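Local coordinates for foldase protein PrsA (Streptococcus pneumoniae, PDB 5TVL) that probably assists the folding of secreted proteins after their translocation, outside the cell, with peptidyl-prolyl cis-trans isomerase activity, at residues Y109-D119 with K219-L230. Sequence-based numbering, arbitrary orientation.
Sequences YKKAFDEYTPD and KSSNIDDYKEKL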
loop_
_atom_site.group_PDB
_atom_site.type_symbol
_atom_site.label_atom_id
_atom_site.label_comp_id
_atom_site.label_asym_id
_atom_site.label_seq_id
_atom_site.Cartn_x
_atom_site.Cartn_y
_atom_site.Cartn_z
ATOM N N TYR A 109 14.577 14.393 1.488
ATOM C CA TYR A 109 15.790 13.641 1.838
ATOM C C TYR A 109 16.104 13.696 3.333
ATOM O O TYR A 109 16.530 12.696 3.910
ATOM C CB TYR A 109 17.007 14.153 1.056
ATOM C CG TYR A 109 17.276 13.456 -0.262
ATOM C CD1 TYR A 109 17.701 12.125 -0.296
ATOM C CD2 TYR A 109 17.153 14.137 -1.476
ATOM C CE1 TYR A 109 17.974 11.488 -1.499
ATOM C CE2 TYR A 109 17.422 13.509 -2.685
ATOM C CZ TYR A 109 17.834 12.186 -2.693
ATOM O OH TYR A 109 18.104 11.563 -3.890
ATOM N N LYS A 110 15.903 14.866 3.938
ATOM C CA LYS A 110 16.192 15.090 5.361
ATOM C C LYS A 110 15.252 14.291 6.255
ATOM O O LYS A 110 15.691 13.647 7.210
ATOM C CB LYS A 110 16.077 16.580 5.691
ATOM C CG LYS A 110 16.516 16.972 7.089
ATOM C CD LYS A 110 16.552 18.485 7.223
ATOM C CE LYS A 110 16.865 18.915 8.646
ATOM N NZ LYS A 110 16.629 20.371 8.843
ATOM N N LYS A 111 13.961 14.357 5.935
ATOM C CA LYS A 111 12.915 13.614 6.644
ATOM C C LYS A 111 13.141 12.108 6.532
ATOM O O LYS A 111 13.011 11.386 7.518
ATOM C CB LYS A 111 11.536 13.995 6.087
ATOM C CG LYS A 111 10.344 13.445 6.857
ATOM C CD LYS A 111 9.090 14.266 6.576
ATOM C CE LYS A 111 7.848 13.659 7.211
ATOM N NZ LYS A 111 7.307 12.511 6.430
ATOM N N ALA A 112 13.489 11.649 5.331
ATOM C CA ALA A 112 13.838 10.242 5.094
ATOM C C ALA A 112 15.101 9.829 5.858
ATOM O O ALA A 112 15.131 8.772 6.484
ATOM C CB ALA A 112 14.011 9.978 3.603
ATOM N N PHE A 113 16.131 10.671 5.804
ATOM C CA PHE A 113 17.378 10.438 6.543
ATOM C C PHE A 113 17.141 10.331 8.054
ATOM O O PHE A 113 17.757 9.496 8.717
ATOM C CB PHE A 113 18.394 11.549 6.222
ATOM C CG PHE A 113 19.723 11.421 6.940
ATOM C CD1 PHE A 113 20.377 10.192 7.056
ATOM C CD2 PHE A 113 20.345 12.555 7.466
ATOM C CE1 PHE A 113 21.600 10.096 7.707
ATOM C CE2 PHE A 113 21.570 12.463 8.112
ATOM C CZ PHE A 113 22.198 11.231 8.234
ATOM N N ASP A 114 16.241 11.164 8.577
ATOM C CA ASP A 114 15.873 11.144 10.000
ATOM C C ASP A 114 15.182 9.831 10.394
ATOM O O ASP A 114 15.560 9.199 11.383
ATOM C CB ASP A 114 14.961 12.338 10.326
ATOM C CG ASP A 114 14.694 12.492 11.818
ATOM O OD1 ASP A 114 15.667 12.646 12.585
ATOM O OD2 ASP A 114 13.510 12.475 12.219
ATOM N N GLU A 115 14.184 9.432 9.608
ATOM C CA GLU A 115 13.362 8.248 9.900
ATOM C C GLU A 115 14.048 6.911 9.575
ATOM O O GLU A 115 13.665 5.871 10.122
ATOM C CB GLU A 115 12.022 8.340 9.152
ATOM C CG GLU A 115 11.146 9.507 9.598
ATOM C CD GLU A 115 9.909 9.699 8.734
ATOM O OE1 GLU A 115 9.343 8.693 8.249
ATOM O OE2 GLU A 115 9.494 10.865 8.552
ATOM N N TYR A 116 15.046 6.944 8.691
ATOM C CA TYR A 116 15.763 5.736 8.266
ATOM C C TYR A 116 16.686 5.198 9.360
ATOM O O TYR A 116 17.367 5.966 10.036
ATOM C CB TYR A 116 16.572 6.025 6.998
ATOM C CG TYR A 116 17.436 4.881 6.502
ATOM C CD1 TYR A 116 16.904 3.868 5.705
ATOM C CD2 TYR A 116 18.795 4.826 6.816
ATOM C CE1 TYR A 116 17.701 2.827 5.242
ATOM C CE2 TYR A 116 19.596 3.791 6.361
ATOM C CZ TYR A 116 19.047 2.795 5.576
ATOM O OH TYR A 116 19.850 1.775 5.128
ATOM N N THR A 117 16.703 3.872 9.499
ATOM C CA THR A 117 17.584 3.152 10.420
ATOM C C THR A 117 18.444 2.211 9.567
ATOM O O THR A 117 17.902 1.470 8.744
ATOM C CB THR A 117 16.775 2.330 11.442
ATOM O OG1 THR A 117 15.721 3.135 11.982
ATOM C CG2 THR A 117 17.653 1.834 12.580
ATOM N N PRO A 118 19.782 2.229 9.757
ATOM C CA PRO A 118 20.674 1.483 8.860
ATOM C C PRO A 118 20.628 -0.035 9.052
ATOM O O PRO A 118 19.926 -0.530 9.939
ATOM C CB PRO A 118 22.054 2.033 9.221
ATOM C CG PRO A 118 21.937 2.355 10.669
ATOM C CD PRO A 118 20.537 2.875 10.848
ATOM N N ASP A 119 21.373 -0.754 8.211
ATOM C CA ASP A 119 21.379 -2.221 8.223
ATOM C C ASP A 119 21.712 -2.783 9.603
ATOM O O ASP A 119 22.685 -2.370 10.229
ATOM C CB ASP A 119 22.359 -2.796 7.178
ATOM C CG ASP A 119 21.733 -2.952 5.793
ATOM O OD1 ASP A 119 20.615 -3.501 5.690
ATOM O OD2 ASP A 119 22.369 -2.544 4.798
ATOM N N LYS A 219 24.498 4.670 12.988
ATOM C CA LYS A 219 23.929 5.615 12.024
ATOM C C LYS A 219 24.851 6.819 11.799
ATOM O O LYS A 219 25.091 7.603 12.715
ATOM C CB LYS A 219 22.552 6.095 12.487
ATOM C CG LYS A 219 21.814 6.921 11.445
ATOM C CD LYS A 219 20.370 7.168 11.841
ATOM C CE LYS A 219 19.664 8.001 10.787
ATOM N NZ LYS A 219 18.243 8.257 11.144
ATOM N N SER A 220 25.350 6.954 10.571
ATOM C CA SER A 220 26.269 8.035 10.197
ATOM C C SER A 220 25.645 9.427 10.292
ATOM O O SER A 220 24.421 9.582 10.309
ATOM C CB SER A 220 26.793 7.816 8.767
ATOM O OG SER A 220 27.450 8.968 8.261
ATOM N N SER A 221 26.519 10.431 10.348
ATOM C CA SER A 221 26.131 11.843 10.331
ATOM C C SER A 221 25.967 12.382 8.903
ATOM O O SER A 221 25.208 13.331 8.683
ATOM C CB SER A 221 27.177 12.677 11.077
ATOM O OG SER A 221 26.790 14.038 11.159
ATOM N N ASN A 222 26.687 11.789 7.947
ATOM C CA ASN A 222 26.651 12.224 6.551
ATOM C C ASN A 222 25.529 11.505 5.789
ATOM O O ASN A 222 25.516 10.269 5.702
ATOM C CB ASN A 222 28.007 11.969 5.880
ATOM C CG ASN A 222 28.149 12.665 4.532
ATOM O OD1 ASN A 222 27.306 13.471 4.134
ATOM N ND2 ASN A 222 29.227 12.355 3.823
ATOM N N ILE A 223 24.593 12.291 5.251
ATOM C CA ILE A 223 23.467 11.765 4.468
ATOM C C ILE A 223 23.919 10.985 3.224
ATOM O O ILE A 223 23.299 9.982 2.869
ATOM C CB ILE A 223 22.466 12.887 4.066
ATOM C CG1 ILE A 223 21.163 12.283 3.518
ATOM C CG2 ILE A 223 23.075 13.853 3.050
ATOM C CD1 ILE A 223 20.014 13.264 3.436
ATOM N N ASP A 224 25.008 11.434 2.589
ATOM C CA ASP A 224 25.530 10.811 1.360
ATOM C C ASP A 224 25.908 9.325 1.494
ATOM O O ASP A 224 25.956 8.616 0.489
ATOM C CB ASP A 224 26.722 11.610 0.796
ATOM C CG ASP A 224 26.312 12.970 0.209
ATOM O OD1 ASP A 224 25.215 13.088 -0.384
ATOM O OD2 ASP A 224 27.107 13.928 0.328
ATOM N N ASP A 225 26.162 8.860 2.720
ATOM C CA ASP A 225 26.380 7.430 2.992
ATOM C C ASP A 225 25.136 6.561 2.734
ATOM O O ASP A 225 25.270 5.365 2.466
ATOM C CB ASP A 225 26.848 7.213 4.442
ATOM C CG ASP A 225 28.192 7.875 4.746
ATOM O OD1 ASP A 225 29.090 7.875 3.876
ATOM O OD2 ASP A 225 28.351 8.387 5.873
ATOM N N TYR A 226 23.941 7.154 2.837
ATOM C CA TYR A 226 22.672 6.447 2.590
ATOM C C TYR A 226 21.815 7.039 1.451
ATOM O O TYR A 226 20.712 6.552 1.212
ATOM C CB TYR A 226 21.844 6.405 3.882
ATOM C CG TYR A 226 22.618 5.930 5.097
ATOM C CD1 TYR A 226 23.055 4.607 5.199
ATOM C CD2 TYR A 226 22.917 6.804 6.146
ATOM C CE1 TYR A 226 23.767 4.168 6.309
ATOM C CE2 TYR A 226 23.630 6.374 7.258
ATOM C CZ TYR A 226 24.053 5.056 7.339
ATOM O OH TYR A 226 24.760 4.625 8.442
ATOM N N LYS A 227 22.333 8.049 0.743
ATOM C CA LYS A 227 21.590 8.806 -0.291
ATOM C C LYS A 227 20.804 7.922 -1.267
ATOM O O LYS A 227 19.644 8.211 -1.567
ATOM C CB LYS A 227 22.566 9.699 -1.080
ATOM C CG LYS A 227 21.961 10.639 -2.125
ATOM C CD LYS A 227 21.671 12.035 -1.585
ATOM C CE LYS A 227 21.381 13.005 -2.724
ATOM N NZ LYS A 227 20.975 14.358 -2.253
ATOM N N GLU A 228 21.438 6.852 -1.747
ATOM C CA GLU A 228 20.829 5.960 -2.741
ATOM C C GLU A 228 19.661 5.142 -2.188
ATOM O O GLU A 228 18.630 5.008 -2.854
ATOM C CB GLU A 228 21.885 5.028 -3.353
ATOM C CG GLU A 228 22.936 5.748 -4.188
ATOM C CD GLU A 228 22.357 6.394 -5.436
ATOM O OE1 GLU A 228 21.763 5.670 -6.264
ATOM O OE2 GLU A 228 22.492 7.627 -5.587
ATOM N N LYS A 229 19.826 4.593 -0.984
ATOM C CA LYS A 229 18.743 3.861 -0.316
ATOM C C LYS A 229 17.570 4.781 0.045
ATOM O O LYS A 229 16.411 4.365 -0.028
ATOM C CB LYS A 229 19.249 3.131 0.929
ATOM C CG LYS A 229 20.147 1.940 0.624
ATOM C CD LYS A 229 20.473 1.161 1.891
ATOM C CE LYS A 229 21.090 -0.201 1.600
ATOM N NZ LYS A 229 22.500 -0.110 1.131
ATOM N N LEU A 230 17.875 6.024 0.422
ATOM C CA LEU A 230 16.841 7.031 0.694
ATOM C C LEU A 230 16.155 7.516 -0.584
ATOM O O LEU A 230 14.965 7.820 -0.572
ATOM C CB LEU A 230 17.429 8.225 1.449
ATOM C CG LEU A 230 18.013 7.920 2.830
ATOM C CD1 LEU A 230 18.727 9.147 3.380
ATOM C CD2 LEU A 230 16.938 7.435 3.793
#
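The ammonium group of Lys219 is gripped by two backbone carbonyls at the C-terminal end of helix 106-115, one in its last turn and one just past it. NZ donates to Tyr116 O at 2.7 Å, with a C=O...N angle of 160°. Its second bond runs to Phe113 O at 2.8 Å, and both lie in the carbonyl plane. CG of the lysine lies anti to the backbone N (chi1 -172°) and the chain is extended from there on, which carries NZ past Pro118, whose ring packs across the CB end of the lysine. Phe113 packs beside this lysine, one face of its ring on Ile223, whose CA sits over the centre 4.0 Å from the centroid in a CH-pi contact, while CZ points edge-on at Ser220 O and Ser221 O. Leu230 divides its branches, CD1 against Phe113 CB and CD2 against Tyr116 CB (3.5 Å). Tyr226 stands between the aromatic residues, held by CE2 of Tyr116 over one face and CE1 of Phe113 at its edge; Ser220 N donates to its hydroxyl and holds that end in place. At the far end, Lys227 bends at chi2 (93°) and lays its NZ over a face of Tyr109, 3.8 Å from the ring centroid, a cation-pi contact. The contact thus joins the links from helix 106-115 into strand 120-127 and from strand 207-216 into helix 227-239, strands of the parvulin-type (PpiC) part. The lysine's positive charge at the carbonyl end of a helix probably offsets the helix dipole there, and its two bonds tie the outgoing and returning chains together.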